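Local coordinates for mitochondrial enolase superfamily member 1 (Homo sapiens, PDB 4A35), which dehydrates L-fuconate to 2-keto-3-deoxy-L-fuconate in the breakdown of L-fucose, with a magnesium ion stabilising the enediolate intermediate, at residues P144-L147 and V148-D152; E131-P134 and V135-L139; I237-D240 and M241-P244. One frame throughout, in Å; residues are numbered along the deposited sequence. Where two conformers were deposited one is given.

How the interactions relate
Three local contacts, each formed within one continuous run of residues, illustrate how helices begin and end in an enolase-superfamily subunit. Along the chain, interaction 2 comes first, at the start of helix 135-141; interaction 1 follows at the end of the next helix, 144-148; interaction 3 closes helix 228-242 of the barrel domain. Interactions 1 and 2 are neighbours, their centres about 15 Å apart, and Leu147 packs against the backbone of Leu139. Interaction 3 lies on the opposite side of the chain's centre from interaction 1, about 45 Å away between centres, and about 40 Å from interaction 2. Two successive short helices thus carry the first pair, interaction 2 within the N-terminal family region.

Interaction 1. Residues P144-L147 and V148-D152; sequences PRML and VSCID
The flat groups through which Met146 and Leu147 meet the following turn are their own peptide carbonyls, and the two are approached differently. Ser149 OG reaches Met146 O at 2.7 Å from only 18° off the carbonyl plane, whereas Cys150 N, bonded to Leu147 O at 2.9 Å, sits well above the plane, 55° out of it. The first is a hydroxyl folded back on the helix before it: with chi1 at 85°, Ser149 OG stands between its backbone N and carbonyl carbon, and this turns it onto the carbonyl three residues earlier. The sulfur of Met146 lies alongside, SD 3.8 Å from Ser149 OG. Ser149 is a known phosphorylation site, unmodified here; a phosphate on this oxygen would remove the hydroxyl proton it now donates.

Behind these groups the helix unwinds in steps. Val148 N still makes a nearly straight bond to Pro144 O (3.0 Å) and Ser149 N a more bent one to Arg145 O, both four residues back, while Cys150 N reaches back three. A type I turn from Val148 to Ile151 takes the last helical residue as its first and is closed by Ile151 N on Val148 O. This example of a helix end merging into a beta turn also has an apolar side, where Leu147 CD2 meets Ile151 CD1 at 3.6 Å, the two branched chains slanting across one another.

That pair faces helix 335-348, both residues resting on Leu340. Pro144 and Arg145 lie against Leu169 and Leu166 of helix 162-171, and Val148 against Ala165 and Leu169. Helix 89-97 also contributes, with Phe89 against Cys150, Arg90 bonded to Ile151 O and Arg94 in a salt bridge with Asp152.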
# COMPACT_ATOMS: atom_id res chain seq x y z
N PRO A 144 -11.57 1.96 29.68
CA PRO A 144 -10.28 2.12 28.96
C PRO A 144 -9.53 0.80 28.69
O PRO A 144 -8.97 0.65 27.62
CB PRO A 144 -9.49 3.07 29.86
CG PRO A 144 -10.58 3.93 30.50
CD PRO A 144 -11.67 2.93 30.80
N ARG A 145 -9.52 -0.17 29.64
CA ARG A 145 -8.81 -1.43 29.39
C ARG A 145 -9.46 -2.22 28.23
O ARG A 145 -8.77 -2.87 27.40
CB ARG A 145 -8.76 -2.25 30.67
CG ARG A 145 -7.88 -1.52 31.70
CD ARG A 145 -7.47 -2.38 32.89
NE ARG A 145 -6.45 -1.70 33.70
CZ ARG A 145 -5.13 -1.77 33.48
NH1 ARG A 145 -4.66 -2.48 32.46
NH2 ARG A 145 -4.29 -1.11 34.27
N MET A 146 -10.81 -2.13 28.15
CA MET A 146 -11.58 -2.79 27.09
C MET A 146 -11.25 -2.14 25.75
O MET A 146 -11.02 -2.86 24.77
CB MET A 146 -13.10 -2.72 27.38
CG MET A 146 -14.00 -3.23 26.23
SD MET A 146 -13.70 -4.98 25.95
CE MET A 146 -14.57 -5.25 24.47
N LEU A 147 -11.25 -0.81 25.70
CA LEU A 147 -10.93 -0.11 24.46
C LEU A 147 -9.50 -0.48 23.96
O LEU A 147 -9.33 -0.85 22.80
CB LEU A 147 -11.09 1.42 24.67
CG LEU A 147 -11.10 2.21 23.33
CD1 LEU A 147 -12.05 3.35 23.37
CD2 LEU A 147 -9.69 2.66 22.91
N VAL A 148 -8.47 -0.43 24.85
CA VAL A 148 -7.10 -0.76 24.41
C VAL A 148 -7.01 -2.24 23.97
O VAL A 148 -6.25 -2.55 23.04
CB VAL A 148 -5.98 -0.37 25.41
CG1 VAL A 148 -5.96 1.13 25.66
CG2 VAL A 148 -6.08 -1.15 26.71
N SER A 149 -7.87 -3.15 24.53
CA SER A 149 -7.92 -4.56 24.10
C SER A 149 -8.42 -4.70 22.64
O SER A 149 -8.26 -5.79 22.07
CB SER A 149 -8.80 -5.42 25.02
OG SER A 149 -10.18 -5.38 24.69
N CYS A 150 -9.05 -3.62 22.05
CA CYS A 150 -9.53 -3.69 20.65
C CYS A 150 -8.44 -3.28 19.68
O CYS A 150 -8.64 -3.39 18.46
CB CYS A 150 -10.75 -2.80 20.43
SG CYS A 150 -12.16 -3.19 21.47
N ILE A 151 -7.32 -2.72 20.20
CA ILE A 151 -6.29 -2.13 19.36
C ILE A 151 -5.02 -2.95 19.22
O ILE A 151 -4.45 -3.39 20.22
CB ILE A 151 -5.94 -0.70 19.91
CG1 ILE A 151 -7.17 0.26 19.91
CG2 ILE A 151 -4.76 -0.11 19.13
CD1 ILE A 151 -6.94 1.44 20.88
N ASP A 152 -4.55 -3.10 17.97
CA ASP A 152 -3.26 -3.70 17.68
C ASP A 152 -2.17 -2.61 17.75
O ASP A 152 -2.17 -1.71 16.93
CB ASP A 152 -3.27 -4.41 16.29
CG ASP A 152 -2.11 -5.37 16.07
OD1 ASP A 152 -1.10 -5.32 16.86
OD2 ASP A 152 -2.20 -6.18 15.14

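Interaction 2. Residues E131-P134 and V135-L139; sequences EGKP and VWKLL
Pro134 and Trp136 make the tight part of this contact, the proline ring lying beside the indole and pointing the same way. Pro134 CG comes within 3.4 Å of Trp136 NE1, and CB within 3.6 Å of CD1. The indole is brought there by chi1 of 71°, which sets CG between the backbone N and the carbonyl carbon. NE1 spends its hydrogen on Pro410 O. Lys137 CB lies over one face of the ring, towards the rim, and also touches Pro134 CG at 3.8 Å.

The same proline is the N-cap of helix 135-141, and its carbonyl starts the helix: Leu138 N points at Pro134 O from 3.0 Å, nearly head-on to the carbonyl, and Lys137 N adds a weak second bond. Just upstream, Gly132, with its positive phi, ends helix 110-131 in a Schellman motif, making this a worked case of one helix closing and another opening within a few residues.

Away from the proline the fit is looser. Lys133 runs out extended beyond CG and crosses Lys137 obliquely, CD to CG 4.2 Å; their ammonium groups stay 6.3 Å apart, NZ to NZ, while both form salt bridges with Asp141, and Lys137 also with Glu180. Glu131 CG lies 3.9 Å from Leu138 CD1, its carboxylate turned to Trp127 and the N-terminal residues Ser1 and Met2.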
# COMPACT_ATOMS: atom_id res chain seq x y z
N GLU A 131 -25.74 -3.58 21.28
CA GLU A 131 -25.61 -2.83 22.54
C GLU A 131 -26.61 -1.65 22.65
O GLU A 131 -26.75 -1.06 23.73
CB GLU A 131 -24.16 -2.31 22.72
CG GLU A 131 -23.09 -3.40 22.79
CD GLU A 131 -22.92 -4.22 24.05
OE1 GLU A 131 -23.87 -4.26 24.87
OE2 GLU A 131 -21.83 -4.81 24.24
N GLY A 132 -27.33 -1.35 21.55
CA GLY A 132 -28.36 -0.31 21.49
C GLY A 132 -27.79 1.08 21.63
O GLY A 132 -28.43 1.96 22.22
N LYS A 133 -26.58 1.28 21.08
CA LYS A 133 -25.86 2.55 21.16
C LYS A 133 -25.23 2.93 19.82
O LYS A 133 -24.79 2.05 19.07
CB LYS A 133 -24.69 2.41 22.19
CG LYS A 133 -25.14 2.42 23.63
CD LYS A 133 -23.96 2.17 24.56
CE LYS A 133 -24.48 2.07 25.99
NZ LYS A 133 -23.38 1.88 26.97
N PRO A 134 -25.20 4.24 19.48
CA PRO A 134 -24.39 4.65 18.31
C PRO A 134 -22.91 4.33 18.63
O PRO A 134 -22.54 4.26 19.82
CB PRO A 134 -24.60 6.17 18.23
CG PRO A 134 -25.11 6.57 19.56
CD PRO A 134 -25.70 5.40 20.25
N VAL A 135 -22.09 4.08 17.61
CA VAL A 135 -20.68 3.73 17.83
C VAL A 135 -19.98 4.80 18.72
O VAL A 135 -19.19 4.43 19.61
CB VAL A 135 -19.93 3.45 16.49
CG1 VAL A 135 -18.41 3.60 16.64
CG2 VAL A 135 -20.30 2.06 15.96
N TRP A 136 -20.20 6.10 18.47
CA TRP A 136 -19.51 7.11 19.30
C TRP A 136 -19.77 6.88 20.83
O TRP A 136 -18.84 6.94 21.64
CB TRP A 136 -19.87 8.56 18.90
CG TRP A 136 -21.27 9.01 19.23
CD1 TRP A 136 -22.35 9.02 18.39
CD2 TRP A 136 -21.73 9.57 20.48
NE1 TRP A 136 -23.47 9.49 19.05
CE2 TRP A 136 -23.11 9.87 20.32
CE3 TRP A 136 -21.11 9.83 21.73
CZ2 TRP A 136 -23.89 10.43 21.35
CZ3 TRP A 136 -21.90 10.38 22.76
CH2 TRP A 136 -23.27 10.64 22.57
N LYS A 137 -21.01 6.48 21.17
CA LYS A 137 -21.44 6.30 22.56
C LYS A 137 -20.91 5.00 23.11
O LYS A 137 -20.48 4.96 24.26
CB LYS A 137 -22.97 6.41 22.68
CG LYS A 137 -23.51 6.32 24.12
CD LYS A 137 -22.91 7.38 25.07
CE LYS A 137 -23.70 7.48 26.38
NZ LYS A 137 -22.85 8.11 27.46
N LEU A 138 -20.85 3.96 22.25
CA LEU A 138 -20.26 2.68 22.63
C LEU A 138 -18.81 2.91 23.05
O LEU A 138 -18.37 2.38 24.08
CB LEU A 138 -20.33 1.69 21.43
CG LEU A 138 -19.62 0.33 21.61
CD1 LEU A 138 -20.43 -0.54 22.61
CD2 LEU A 138 -19.44 -0.40 20.23
N LEU A 139 -18.08 3.72 22.24
CA LEU A 139 -16.68 4.03 22.52
C LEU A 139 -16.54 4.86 23.80
O LEU A 139 -15.71 4.52 24.66
CB LEU A 139 -16.06 4.77 21.32
CG LEU A 139 -15.86 3.89 20.08
CD1 LEU A 139 -15.45 4.75 18.88
CD2 LEU A 139 -14.85 2.76 20.36

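Interaction 3. Residues I237-D240 and M241-P244; sequences IIRD and MIGP
Arg239 reaches forward past the end of its helix to grip Gly243: NH1 donates to Gly243 O at 2.9 Å, with the acceptor at the edge of the guanidinium and close to its plane. Arg239 CD lies 3.6 Å from Gly243 O, so the bent chain meets that oxygen at two points. Bends at chi2 (47°) and chi3 (95°) make this possible. Ile242 CD1 lies 3.8 Å from Arg239 NH1 and packs apolar surface beside the charged group.

The next shell is the backbone that puts Gly243 O where Arg239 can take it. Gly243 N bonds back to Arg239 O at 2.9 Å, so main chain and side chain of Arg239 both hold the same glycine. Gly243 then leaves helical geometry with positive phi, at backbone angles where a side chain would collide with the preceding carbonyl. One residue earlier, Ile242 N meets Ile238 O at 2.8 Å, almost in line with the carbonyl, while Met241 N bonds to Ile237 O and only weakly to Ile238 O. On the buried side, Ile238 CG2 and Ile242 CG2 touch at 4.0 Å as the two chains slant across each other.

Further out, the guanidinium is fixed by more carbonyls: NH1 also bonds to Lys246 O and NH2 to Phe271 O, tying the helix end to the loops beyond. This is the helix of a beta-alpha-beta unit in the TIM-barrel domain. Ile238 packs on Val222 and Leu248 and Ile242 on Phe220, in the flanking strands 219-223 and 247-251, while Ile237 and Met241 lean on helix 202-214.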
# COMPACT_ATOMS: atom_id res chain seq x y z
N ILE A 237 -12.29 34.29 -6.23
CA ILE A 237 -13.76 34.31 -6.13
C ILE A 237 -14.20 33.90 -4.72
O ILE A 237 -15.02 34.59 -4.11
CB ILE A 237 -14.42 33.43 -7.23
CG1 ILE A 237 -14.29 34.13 -8.61
CG2 ILE A 237 -15.89 33.09 -6.89
CD1 ILE A 237 -14.39 33.23 -9.77
N ILE A 238 -13.65 32.79 -4.18
CA ILE A 238 -14.09 32.33 -2.87
C ILE A 238 -13.72 33.35 -1.79
O ILE A 238 -14.57 33.74 -0.99
CB ILE A 238 -13.57 30.91 -2.55
CG1 ILE A 238 -14.15 29.89 -3.59
CG2 ILE A 238 -13.93 30.50 -1.12
CD1 ILE A 238 -13.39 28.46 -3.50
N ARG A 239 -12.45 33.77 -1.76
CA ARG A 239 -11.96 34.72 -0.75
C ARG A 239 -12.74 36.06 -0.80
O ARG A 239 -13.06 36.57 0.28
CB ARG A 239 -10.41 34.90 -0.88
CG ARG A 239 -9.75 35.73 0.23
CD ARG A 239 -10.17 35.34 1.63
NE ARG A 239 -9.25 34.39 2.25
CZ ARG A 239 -9.48 33.82 3.41
NH1 ARG A 239 -10.62 34.03 4.06
NH2 ARG A 239 -8.57 33.00 3.94
N ASP A 240 -13.17 36.54 -1.99
CA ASP A 240 -13.99 37.74 -2.13
C ASP A 240 -15.43 37.52 -1.63
O ASP A 240 -16.05 38.48 -1.16
CB ASP A 240 -14.04 38.21 -3.60
CG ASP A 240 -12.75 38.81 -4.15
OD1 ASP A 240 -11.82 39.12 -3.33
OD2 ASP A 240 -12.65 38.92 -5.39
N MET A 241 -15.99 36.29 -1.81
CA MET A 241 -17.36 35.96 -1.36
C MET A 241 -17.40 35.79 0.15
O MET A 241 -18.32 36.27 0.79
CB MET A 241 -17.91 34.66 -2.00
CG MET A 241 -18.24 34.70 -3.51
SD MET A 241 -19.60 35.75 -4.03
CE MET A 241 -21.00 34.92 -3.24
N ILE A 242 -16.41 35.07 0.71
CA ILE A 242 -16.39 34.70 2.14
C ILE A 242 -15.73 35.77 3.05
O ILE A 242 -16.00 35.76 4.25
CB ILE A 242 -15.79 33.28 2.38
CG1 ILE A 242 -14.23 33.25 2.29
CG2 ILE A 242 -16.45 32.24 1.43
CD1 ILE A 242 -13.58 31.91 2.81
N GLY A 243 -14.91 36.66 2.50
CA GLY A 243 -14.25 37.68 3.31
C GLY A 243 -12.99 37.19 4.02
O GLY A 243 -12.71 35.98 4.05
N PRO A 244 -12.21 38.10 4.65
CA PRO A 244 -10.94 37.69 5.31
C PRO A 244 -11.08 36.96 6.66
O PRO A 244 -10.14 36.26 7.03
CB PRO A 244 -10.23 39.05 5.54
CG PRO A 244 -11.37 40.04 5.72
CD PRO A 244 -12.39 39.58 4.70